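Local structure of ATP phosphoribosyltransferase regulatory subunit (Bacillus halodurans, 3OD1) at residues B[143-147]-B[255-259]; B[161-166]-B[264-269]; B[343-347]-B[387-391]. The protein is probably required for the first step of histidine biosynthesis, as the regulatory partner of the HisG ATP phosphoribosyltransferase, and may allow feedback control by histidine. All coordinates share one frame. Residue numbers count along the deposited sequence, not the author numbering.

Contact 1: residues B[143-147]-B[255-259]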
ATOM      1  N   GLY B 143      11.596 -26.213  -4.224  1.00 37.25           N
ATOM      2  CA  GLY B 143      12.328 -25.644  -5.348  1.00 34.46           C
ATOM      3  C   GLY B 143      11.588 -24.510  -6.023  1.00 34.95           C
ATOM      4  O   GLY B 143      12.197 -23.523  -6.444  1.00 32.66           O
ATOM      5  N   GLU B 144      10.267 -24.640  -6.124  1.00 33.48           N
ATOM      6  CA  GLU B 144       9.444 -23.599  -6.748  1.00 32.92           C
ATOM      7  C   GLU B 144       9.583 -22.230  -6.076  1.00 34.20           C
ATOM      8  O   GLU B 144       9.823 -21.238  -6.751  1.00 32.16           O
ATOM      9  CB  GLU B 144       7.967 -24.006  -6.790  1.00 31.60           C
ATOM     10  CG  GLU B 144       7.037 -22.921  -7.372  1.00 35.61           C
ATOM     11  CD  GLU B 144       5.555 -23.270  -7.235  1.00 41.51           C
ATOM     12  OE1 GLU B 144       5.218 -24.474  -7.133  1.00 41.09           O
ATOM     13  OE2 GLU B 144       4.723 -22.340  -7.202  1.00 36.15           O
ATOM     14  N   VAL B 145       9.419 -22.155  -4.760  1.00 29.98           N
ATOM     15  CA  VAL B 145       9.483 -20.838  -4.122  1.00 35.24           C
ATOM     16  C   VAL B 145      10.875 -20.211  -4.230  1.00 32.17           C
ATOM     17  O   VAL B 145      10.997 -18.998  -4.324  1.00 30.50           O
ATOM     18  CB  VAL B 145       8.998 -20.845  -2.647  1.00 35.00           C
ATOM     19  CG1 VAL B 145       7.542 -21.304  -2.567  1.00 29.88           C
ATOM     20  CG2 VAL B 145       9.894 -21.718  -1.789  1.00 38.36           C
ATOM     21  N   ILE B 146      11.924 -21.028  -4.219  1.00 30.65           N
ATOM     22  CA  ILE B 146      13.275 -20.486  -4.342  1.00 32.40           C
ATOM     23  C   ILE B 146      13.527 -20.028  -5.776  1.00 34.29           C
ATOM     24  O   ILE B 146      14.057 -18.940  -5.996  1.00 34.79           O
ATOM     25  CB  ILE B 146      14.353 -21.506  -3.902  1.00 31.04           C
ATOM     26  CG1 ILE B 146      14.271 -21.753  -2.383  1.00 24.80           C
ATOM     27  CG2 ILE B 146      15.728 -21.016  -4.302  1.00 27.43           C
ATOM     28  CD1 ILE B 146      15.194 -22.881  -1.877  1.00 34.86           C
ATOM     29  N   ALA B 147      13.120 -20.856  -6.740  1.00 33.87           N
ATOM     30  CA  ALA B 147      13.250 -20.540  -8.157  1.00 39.23           C
ATOM     31  C   ALA B 147      12.446 -19.305  -8.553  1.00 35.50           C
ATOM     32  O   ALA B 147      12.888 -18.514  -9.379  1.00 33.21           O
ATOM     33  CB  ALA B 147      12.854 -21.746  -9.015  1.00 37.72           C
ATOM     34  N   VAL B 255      16.001 -30.216  -8.216  1.00 42.53           N
ATOM     35  CA  VAL B 255      14.878 -29.406  -8.692  1.00 38.10           C
ATOM     36  C   VAL B 255      15.345 -28.040  -9.181  1.00 36.22           C
ATOM     37  O   VAL B 255      14.913 -27.565 -10.232  1.00 41.59           O
ATOM     38  CB  VAL B 255      13.807 -29.197  -7.597  1.00 40.77           C
ATOM     39  CG1 VAL B 255      12.690 -28.290  -8.113  1.00 39.35           C
ATOM     40  CG2 VAL B 255      13.235 -30.540  -7.130  1.00 36.95           C
ATOM     41  N   LEU B 256      16.230 -27.402  -8.425  1.00 39.42           N
ATOM     42  CA  LEU B 256      16.729 -26.080  -8.824  1.00 35.55           C
ATOM     43  C   LEU B 256      17.520 -26.151 -10.136  1.00 38.81           C
ATOM     44  O   LEU B 256      17.468 -25.228 -10.966  1.00 40.21           O
ATOM     45  CB  LEU B 256      17.559 -25.450  -7.695  1.00 40.11           C
ATOM     46  CG  LEU B 256      16.743 -25.078  -6.452  1.00 42.41           C
ATOM     47  CD1 LEU B 256      17.631 -24.605  -5.312  1.00 41.14           C
ATOM     48  CD2 LEU B 256      15.718 -24.009  -6.824  1.00 38.67           C
ATOM     49  N   GLU B 257      18.242 -27.257 -10.322  1.00 42.38           N
ATOM     50  CA  GLU B 257      18.963 -27.491 -11.571  1.00 45.62           C
ATOM     51  C   GLU B 257      17.981 -27.507 -12.731  1.00 49.33           C
ATOM     52  O   GLU B 257      18.209 -26.868 -13.756  1.00 52.21           O
ATOM     53  CB  GLU B 257      19.736 -28.819 -11.523  1.00 53.35           C
ATOM     54  CG  GLU B 257      20.900 -28.828 -10.542  1.00 60.04           C
ATOM     55  CD  GLU B 257      21.795 -30.043 -10.711  1.00 66.03           C
ATOM     56  OE1 GLU B 257      21.325 -31.177 -10.476  1.00 66.09           O
ATOM     57  OE2 GLU B 257      22.971 -29.858 -11.084  1.00 68.45           O
ATOM     58  N   SER B 258      16.881 -28.236 -12.564  1.00 44.43           N
ATOM     59  CA  SER B 258      15.855 -28.287 -13.596  1.00 43.63           C
ATOM     60  C   SER B 258      15.342 -26.894 -13.909  1.00 43.41           C
ATOM     61  O   SER B 258      15.069 -26.574 -15.068  1.00 44.18           O
ATOM     62  CB  SER B 258      14.703 -29.198 -13.174  1.00 37.33           C
ATOM     63  OG  SER B 258      15.173 -30.522 -13.024  1.00 47.43           O
ATOM     64  N   TYR B 259      15.207 -26.060 -12.880  1.00 40.83           N
ATOM     65  CA  TYR B 259      14.823 -24.668 -13.107  1.00 43.09           C
ATOM     66  C   TYR B 259      15.951 -23.813 -13.679  1.00 45.68           C
ATOM     67  O   TYR B 259      15.750 -22.634 -13.952  1.00 47.31           O
ATOM     68  CB  TYR B 259      14.334 -23.999 -11.823  1.00 39.89           C
ATOM     69  CG  TYR B 259      12.899 -24.288 -11.456  1.00 36.98           C
ATOM     70  CD1 TYR B 259      11.848 -23.636 -12.090  1.00 36.10           C
ATOM     71  CD2 TYR B 259      12.595 -25.183 -10.434  1.00 34.87           C
ATOM     72  CE1 TYR B 259      10.519 -23.894 -11.734  1.00 34.11           C
ATOM     73  CE2 TYR B 259      11.289 -25.440 -10.070  1.00 34.56           C
ATOM     74  CZ  TYR B 259      10.253 -24.795 -10.720  1.00 39.28           C
ATOM     75  OH  TYR B 259       8.951 -25.065 -10.352  1.00 34.71           O
TER
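Segments 143-147 and 255-259 meet without a hydrogen bond, G143 and A147 of the first taking the large side chains L256 and Y259 of the second. G143 and L256 have the closest CA atoms, 5.6 Å apart. A CB built on G143 would clash with V255 CG1; as glycine, its CA rests 3.8 Å from that methyl. L256, with chi1 m and chi2 t, the common leucine rotamer, extends its CD2 to 3.6 Å from G143 O and 3.9 Å from I146 CG2. Y259, just past the last helical turn, has chi1 near -81° and chi2 near -78°, which lays a face of its ring against A147: A147 CB sits 3.7 Å from the centroid of the Y259 ring, 19° off the normal, a CH-pi contact; the single methyl of alanine lets the helix backbone lie close to the ring. E144, extended at chi1 and chi2, carries its carboxylate away to a salt bridge with R105 and a hydrogen bond with Y43, while its CB stays 3.8 Å from Y259 OH. This is close packing of helices 139-155 and 240-258 on one face of the mixed sheet of the class II synthetase-like domain, where I146 and L256 both touch I165.

Contact 2: residues B[161-166]-B[264-269]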
ATOM      1  N   PHE B 161      23.806 -12.331  -7.525  1.00 42.59           N
ATOM      2  CA  PHE B 161      23.429 -12.586  -6.139  1.00 37.50           C
ATOM      3  C   PHE B 161      23.454 -14.071  -5.816  1.00 43.53           C
ATOM      4  O   PHE B 161      23.611 -14.907  -6.709  1.00 41.56           O
ATOM      5  CB  PHE B 161      22.040 -12.020  -5.842  1.00 27.94           C
ATOM      6  CG  PHE B 161      20.956 -12.601  -6.688  1.00 34.10           C
ATOM      7  CD1 PHE B 161      20.171 -13.651  -6.215  1.00 35.62           C
ATOM      8  CD2 PHE B 161      20.703 -12.093  -7.954  1.00 40.12           C
ATOM      9  CE1 PHE B 161      19.147 -14.179  -6.991  1.00 39.21           C
ATOM     10  CE2 PHE B 161      19.688 -12.620  -8.740  1.00 43.56           C
ATOM     11  CZ  PHE B 161      18.912 -13.668  -8.261  1.00 43.29           C
ATOM     12  N   LYS B 162      23.287 -14.390  -4.533  1.00 37.57           N
ATOM     13  CA  LYS B 162      23.350 -15.759  -4.059  1.00 42.21           C
ATOM     14  C   LYS B 162      22.232 -16.029  -3.066  1.00 36.10           C
ATOM     15  O   LYS B 162      21.905 -15.180  -2.241  1.00 39.26           O
ATOM     16  CB  LYS B 162      24.696 -16.036  -3.385  1.00 50.85           C
ATOM     17  CG  LYS B 162      25.663 -16.900  -4.194  1.00 65.23           C
ATOM     18  CD  LYS B 162      26.423 -16.089  -5.240  1.00 74.96           C
ATOM     19  CE  LYS B 162      27.868 -16.572  -5.391  1.00 77.12           C
ATOM     20  NZ  LYS B 162      28.684 -16.418  -4.138  1.00 76.95           N
ATOM     21  N   VAL B 163      21.653 -17.219  -3.159  1.00 37.57           N
ATOM     22  CA  VAL B 163      20.683 -17.690  -2.183  1.00 35.26           C
ATOM     23  C   VAL B 163      21.319 -18.843  -1.421  1.00 35.43           C
ATOM     24  O   VAL B 163      21.698 -19.860  -2.006  1.00 35.24           O
ATOM     25  CB  VAL B 163      19.400 -18.152  -2.869  1.00 37.22           C
ATOM     26  CG1 VAL B 163      18.387 -18.682  -1.837  1.00 38.30           C
ATOM     27  CG2 VAL B 163      18.820 -16.997  -3.670  1.00 35.90           C
ATOM     28  N   ALA B 164      21.484 -18.656  -0.123  1.00 32.95           N
ATOM     29  CA  ALA B 164      22.113 -19.668   0.713  1.00 38.76           C
ATOM     30  C   ALA B 164      21.013 -20.523   1.332  1.00 39.60           C
ATOM     31  O   ALA B 164      20.002 -20.001   1.811  1.00 39.77           O
ATOM     32  CB  ALA B 164      22.951 -19.007   1.788  1.00 39.96           C
ATOM     33  N   ILE B 165      21.205 -21.838   1.305  1.00 34.86           N
ATOM     34  CA  ILE B 165      20.176 -22.773   1.737  1.00 30.87           C
ATOM     35  C   ILE B 165      20.669 -23.582   2.916  1.00 33.58           C
ATOM     36  O   ILE B 165      21.723 -24.208   2.826  1.00 38.44           O
ATOM     37  CB  ILE B 165      19.824 -23.744   0.595  1.00 39.31           C
ATOM     38  CG1 ILE B 165      19.359 -22.951  -0.627  1.00 39.39           C
ATOM     39  CG2 ILE B 165      18.785 -24.775   1.060  1.00 42.50           C
ATOM     40  CD1 ILE B 165      19.044 -23.798  -1.824  1.00 43.53           C
ATOM     41  N   GLY B 166      19.908 -23.563   4.013  1.00 31.75           N
ATOM     42  CA  GLY B 166      20.181 -24.405   5.168  1.00 35.12           C
ATOM     43  C   GLY B 166      19.050 -25.382   5.459  1.00 41.96           C
ATOM     44  O   GLY B 166      18.082 -25.484   4.699  1.00 39.13           O
ATOM     45  N   TYR B 264      22.816 -19.822  -8.898  1.00 52.04           N
ATOM     46  CA  TYR B 264      22.480 -18.820  -7.888  1.00 47.33           C
ATOM     47  C   TYR B 264      22.485 -19.349  -6.457  1.00 47.14           C
ATOM     48  O   TYR B 264      22.424 -18.576  -5.498  1.00 52.90           O
ATOM     49  CB  TYR B 264      21.112 -18.198  -8.195  1.00 50.30           C
ATOM     50  CG  TYR B 264      21.113 -17.325  -9.427  1.00 49.43           C
ATOM     51  CD1 TYR B 264      21.553 -16.012  -9.362  1.00 49.04           C
ATOM     52  CD2 TYR B 264      20.682 -17.814 -10.654  1.00 51.24           C
ATOM     53  CE1 TYR B 264      21.564 -15.202 -10.479  1.00 56.80           C
ATOM     54  CE2 TYR B 264      20.683 -17.008 -11.780  1.00 59.64           C
ATOM     55  CZ  TYR B 264      21.128 -15.703 -11.682  1.00 58.83           C
ATOM     56  OH  TYR B 264      21.146 -14.893 -12.790  1.00 60.87           O
ATOM     57  N   VAL B 265      22.565 -20.663  -6.300  1.00 41.93           N
ATOM     58  CA  VAL B 265      22.394 -21.237  -4.979  1.00 42.11           C
ATOM     59  C   VAL B 265      23.709 -21.710  -4.375  1.00 45.87           C
ATOM     60  O   VAL B 265      24.620 -22.132  -5.084  1.00 44.43           O
ATOM     61  CB  VAL B 265      21.358 -22.391  -4.982  1.00 51.22           C
ATOM     62  CG1 VAL B 265      20.002 -21.880  -5.452  1.00 52.51           C
ATOM     63  CG2 VAL B 265      21.828 -23.531  -5.851  1.00 51.62           C
ATOM     64  N   LYS B 266      23.804 -21.608  -3.057  1.00 39.89           N
ATOM     65  CA  LYS B 266      24.889 -22.229  -2.326  1.00 44.82           C
ATOM     66  C   LYS B 266      24.324 -22.768  -1.020  1.00 44.80           C
ATOM     67  O   LYS B 266      23.156 -22.538  -0.708  1.00 41.09           O
ATOM     68  CB  LYS B 266      26.040 -21.247  -2.108  1.00 53.33           C
ATOM     69  CG  LYS B 266      25.694 -19.997  -1.330  1.00 56.97           C
ATOM     70  CD  LYS B 266      26.885 -19.053  -1.312  1.00 66.67           C
ATOM     71  CE  LYS B 266      26.726 -17.942  -0.277  1.00 75.92           C
ATOM     72  NZ  LYS B 266      27.943 -17.072  -0.204  1.00 79.64           N
ATOM     73  N   PHE B 267      25.127 -23.516  -0.275  1.00 37.44           N
ATOM     74  CA  PHE B 267      24.635 -24.131   0.945  1.00 41.10           C
ATOM     75  C   PHE B 267      25.311 -23.570   2.176  1.00 46.11           C
ATOM     76  O   PHE B 267      26.524 -23.363   2.190  1.00 49.14           O
ATOM     77  CB  PHE B 267      24.787 -25.646   0.874  1.00 51.58           C
ATOM     78  CG  PHE B 267      23.976 -26.269  -0.219  1.00 56.58           C
ATOM     79  CD1 PHE B 267      22.670 -26.671   0.015  1.00 55.91           C
ATOM     80  CD2 PHE B 267      24.510 -26.425  -1.489  1.00 58.37           C
ATOM     81  CE1 PHE B 267      21.915 -27.230  -0.995  1.00 54.72           C
ATOM     82  CE2 PHE B 267      23.762 -26.989  -2.502  1.00 61.40           C
ATOM     83  CZ  PHE B 267      22.462 -27.392  -2.254  1.00 60.14           C
ATOM     84  N   ASP B 268      24.511 -23.300   3.202  1.00 37.64           N
ATOM     85  CA  ASP B 268      25.036 -22.855   4.485  1.00 33.42           C
ATOM     86  C   ASP B 268      24.300 -23.568   5.601  1.00 39.51           C
ATOM     87  O   ASP B 268      23.291 -23.079   6.111  1.00 38.78           O
ATOM     88  CB  ASP B 268      24.919 -21.341   4.636  1.00 37.44           C
ATOM     89  CG  ASP B 268      25.438 -20.849   5.975  1.00 41.60           C
ATOM     90  OD1 ASP B 268      26.045 -21.651   6.720  1.00 42.65           O
ATOM     91  OD2 ASP B 268      25.243 -19.657   6.283  1.00 44.65           O
ATOM     92  N   LEU B 269      24.806 -24.741   5.965  1.00 34.53           N
ATOM     93  CA  LEU B 269      24.125 -25.569   6.945  1.00 34.81           C
ATOM     94  C   LEU B 269      24.263 -25.007   8.355  1.00 37.90           C
ATOM     95  O   LEU B 269      23.756 -25.590   9.299  1.00 36.34           O
ATOM     96  CB  LEU B 269      24.607 -27.022   6.866  1.00 42.30           C
ATOM     97  CG  LEU B 269      23.846 -27.883   5.849  1.00 49.99           C
ATOM     98  CD1 LEU B 269      23.799 -27.207   4.500  1.00 55.16           C
ATOM     99  CD2 LEU B 269      24.446 -29.290   5.725  1.00 47.04           C
TER
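Four backbone hydrogen bonds tie strand 162-166 to strand 265-268, and they alternate in the manner of a parallel pair. V163 N donates to Y264 O (2.8 Å) and V163 O accepts from K266 N (2.9 Å); two residues on, I165 N donates to K266 O (2.9 Å, bent to 142°) and I165 O accepts from D268 N (3.0 Å). V163 and I165 thus spend both polar backbone atoms on this neighbour, whereas K162, A164 and G166 bond outward to Y286, E284 and V282 of strand 281-286. On the far flank, F267 pairs with G225. Both strands are interior members of the large mixed sheet that forms the core of the class II synthetase-like fold, within which this pair is parallel while the adjoining strands run antiparallel. CA-H...O contacts supplement the ladder, as K162 CA to Y264 O, 3.3 Å. The beta-branched V163, V265 and I165 suit extended backbone and share one face with F267, where I165 and V265 meet L256 of helix 240-258. A164, small, shares the other face with K266, its CB 4.3 Å from K266 CG. The like charges K162 NZ and K266 NZ stand 4.1 Å apart; these chains touch through aliphatic parts, K162 CG to K266 CD at 3.8 Å. D268 OD1 is satisfied by R224, in a salt bridge, and by T270. The F161 and Y264 rings form an offset stack, centroids 4.7 Å apart.

Contact 3: residues B[343-347]-B[387-391]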
ATOM      1  N   PHE B 343       0.117  28.244 -20.148  1.00 32.54           N
ATOM      2  CA  PHE B 343      -0.865  28.968 -20.941  1.00 39.71           C
ATOM      3  C   PHE B 343      -1.354  30.236 -20.275  1.00 38.90           C
ATOM      4  O   PHE B 343      -1.218  30.404 -19.071  1.00 37.46           O
ATOM      5  CB  PHE B 343      -2.049  28.070 -21.323  1.00 37.13           C
ATOM      6  CG  PHE B 343      -2.907  27.647 -20.160  1.00 37.52           C
ATOM      7  CD1 PHE B 343      -4.074  28.328 -19.856  1.00 42.94           C
ATOM      8  CD2 PHE B 343      -2.564  26.551 -19.390  1.00 37.15           C
ATOM      9  CE1 PHE B 343      -4.870  27.931 -18.792  1.00 36.79           C
ATOM     10  CE2 PHE B 343      -3.356  26.152 -18.317  1.00 32.32           C
ATOM     11  CZ  PHE B 343      -4.509  26.842 -18.025  1.00 33.82           C
ATOM     12  N   SER B 344      -1.897  31.141 -21.082  1.00 44.18           N
ATOM     13  CA  SER B 344      -2.655  32.273 -20.558  1.00 42.96           C
ATOM     14  C   SER B 344      -4.116  32.126 -20.966  1.00 51.09           C
ATOM     15  O   SER B 344      -4.477  31.213 -21.716  1.00 45.12           O
ATOM     16  CB  SER B 344      -2.089  33.604 -21.044  1.00 35.50           C
ATOM     17  OG  SER B 344      -2.194  33.724 -22.452  1.00 44.88           O
ATOM     18  N   ASN B 345      -4.946  33.036 -20.475  1.00 61.36           N
ATOM     19  CA  ASN B 345      -6.391  32.909 -20.594  1.00 63.45           C
ATOM     20  C   ASN B 345      -6.857  32.674 -22.020  1.00 59.35           C
ATOM     21  O   ASN B 345      -7.619  31.744 -22.285  1.00 60.45           O
ATOM     22  CB  ASN B 345      -7.067  34.154 -20.027  1.00 70.98           C
ATOM     23  CG  ASN B 345      -8.473  33.885 -19.555  1.00 74.65           C
ATOM     24  OD1 ASN B 345      -8.771  32.803 -19.044  1.00 78.35           O
ATOM     25  ND2 ASN B 345      -9.350  34.870 -19.715  1.00 69.48           N
ATOM     26  N   GLU B 346      -6.375  33.506 -22.934  1.00 60.61           N
ATOM     27  CA  GLU B 346      -6.868  33.521 -24.307  1.00 64.99           C
ATOM     28  C   GLU B 346      -6.567  32.255 -25.093  1.00 59.92           C
ATOM     29  O   GLU B 346      -7.290  31.926 -26.029  1.00 61.82           O
ATOM     30  CB  GLU B 346      -6.343  34.747 -25.056  1.00 70.32           C
ATOM     31  CG  GLU B 346      -6.864  36.055 -24.504  1.00 81.11           C
ATOM     32  CD  GLU B 346      -6.225  37.261 -25.163  1.00 95.62           C
ATOM     33  OE1 GLU B 346      -6.412  38.387 -24.652  1.00 99.61           O
ATOM     34  OE2 GLU B 346      -5.532  37.082 -26.189  1.00100.09           O
ATOM     35  N   ARG B 347      -5.510  31.542 -24.722  1.00 53.39           N
ATOM     36  CA  ARG B 347      -5.175  30.301 -25.420  1.00 50.32           C
ATOM     37  C   ARG B 347      -5.409  29.044 -24.569  1.00 47.85           C
ATOM     38  O   ARG B 347      -4.815  27.997 -24.825  1.00 48.82           O
ATOM     39  CB  ARG B 347      -3.733  30.341 -25.938  1.00 52.28           C
ATOM     40  CG  ARG B 347      -3.480  31.454 -26.934  1.00 54.26           C
ATOM     41  CD  ARG B 347      -2.010  31.579 -27.273  1.00 66.41           C
ATOM     42  NE  ARG B 347      -1.541  30.497 -28.136  1.00 71.47           N
ATOM     43  CZ  ARG B 347      -0.314  30.434 -28.648  1.00 72.34           C
ATOM     44  NH1 ARG B 347       0.566  31.392 -28.386  1.00 69.20           N
ATOM     45  NH2 ARG B 347       0.034  29.418 -29.427  1.00 71.51           N
ATOM     46  N   ILE B 387       6.291  24.127 -23.465  1.00 45.78           N
ATOM     47  CA  ILE B 387       5.560  24.740 -24.569  1.00 45.09           C
ATOM     48  C   ILE B 387       4.819  25.970 -24.044  1.00 43.08           C
ATOM     49  O   ILE B 387       4.181  25.910 -22.996  1.00 45.13           O
ATOM     50  CB  ILE B 387       4.548  23.738 -25.190  1.00 46.72           C
ATOM     51  CG1 ILE B 387       5.282  22.565 -25.844  1.00 47.03           C
ATOM     52  CG2 ILE B 387       3.646  24.415 -26.196  1.00 48.14           C
ATOM     53  CD1 ILE B 387       5.158  21.283 -25.091  1.00 49.96           C
ATOM     54  N   TYR B 388       4.920  27.085 -24.756  1.00 42.26           N
ATOM     55  CA  TYR B 388       4.205  28.307 -24.377  1.00 46.55           C
ATOM     56  C   TYR B 388       2.980  28.541 -25.262  1.00 44.19           C
ATOM     57  O   TYR B 388       3.103  28.688 -26.469  1.00 55.01           O
ATOM     58  CB  TYR B 388       5.133  29.521 -24.466  1.00 52.15           C
ATOM     59  CG  TYR B 388       6.264  29.524 -23.462  1.00 53.81           C
ATOM     60  CD1 TYR B 388       6.144  30.207 -22.260  1.00 50.97           C
ATOM     61  CD2 TYR B 388       7.453  28.853 -23.719  1.00 55.91           C
ATOM     62  CE1 TYR B 388       7.177  30.219 -21.338  1.00 52.01           C
ATOM     63  CE2 TYR B 388       8.492  28.860 -22.803  1.00 57.11           C
ATOM     64  CZ  TYR B 388       8.347  29.542 -21.612  1.00 57.30           C
ATOM     65  OH  TYR B 388       9.372  29.557 -20.688  1.00 63.80           O
ATOM     66  N   CYS B 389       1.796  28.540 -24.667  1.00 38.66           N
ATOM     67  CA  CYS B 389       0.591  28.975 -25.370  1.00 44.28           C
ATOM     68  C   CYS B 389       0.166  30.283 -24.736  1.00 44.92           C
ATOM     69  O   CYS B 389      -0.845  30.357 -24.045  1.00 41.82           O
ATOM     70  CB  CYS B 389      -0.540  27.947 -25.241  1.00 42.32           C
ATOM     71  SG  CYS B 389      -0.137  26.347 -25.894  1.00 51.80           S
ATOM     72  N   ILE B 390       0.972  31.311 -24.965  1.00 51.64           N
ATOM     73  CA  ILE B 390       0.768  32.616 -24.371  1.00 54.53           C
ATOM     74  C   ILE B 390       0.501  33.596 -25.504  1.00 65.28           C
ATOM     75  O   ILE B 390       1.140  33.527 -26.558  1.00 67.30           O
ATOM     76  CB  ILE B 390       2.032  33.047 -23.598  1.00 51.62           C
ATOM     77  CG1 ILE B 390       2.391  32.003 -22.529  1.00 50.96           C
ATOM     78  CG2 ILE B 390       1.855  34.434 -22.983  1.00 46.99           C
ATOM     79  CD1 ILE B 390       1.438  31.959 -21.338  1.00 42.16           C
ATOM     80  N   GLY B 391      -0.451  34.498 -25.297  1.00 72.55           N
ATOM     81  CA  GLY B 391      -0.792  35.478 -26.311  1.00 76.32           C
ATOM     82  C   GLY B 391      -2.206  35.275 -26.808  1.00 81.08           C
ATOM     83  O   GLY B 391      -3.028  34.687 -26.103  1.00 79.17           O
TER
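This is a parallel strand-end contact in the small C-terminal domain, where the loop between strand 339-343 and helix 348-359 meets the end of the edge strand 385-389. A single bridge, F343 with C389, closes the pairing, and their side chains lie on the same face, F343 CB 4.2 Å from C389 CB, both against helix 348-359. S344 N donates to C389 O at 3.2 Å. Beyond this point side chains take over from backbone pairing: the S344 hydroxyl accepts a weak hydrogen bond from G391, G391 N to S344 OG 3.4 Å. I390 starts away from the loop, but its CD1 folds back to 3.4 Å from S344 N. R347, at the N-cap position of helix 348-359, is long enough to span the gap, and its NH1 donates to I390 O at 2.9 Å; a face of its guanidinium lies over C389 CA, and its NH2 forms a salt bridge with E350. G391 has a positive phi of 115°, where a side chain would crowd the preceding carbonyl. The chemistry implies that polar bonds, including two from the S344 backbone and the R347 side chain to main-chain carbonyls, anchor the last modelled residues of the chain as regular pairing ends.

Contacts 1 and 2 form one continuous unit, their centres 13 Å apart. Helix 139-155 leads into strand 162-167 and helix 240-258 into strand 265-268, so their segments alternate along the chain. L256 CD1 lies 3.6 Å from V265 CG1: the helix pair packs on the sheet of the synthetase-like domain. Contact 3 comes later, in the separate parallel sheet of the C-terminal domain, its centre about 60 Å from that of contact 1 and about 61 Å from that of contact 2. E144 and V255 of contact 1 pack on L367 and R348 of the second subunit, and F343 of contact 3 on S140 of that subunit, so the synthetase-like domain of one subunit meets the C-terminal domain of the other.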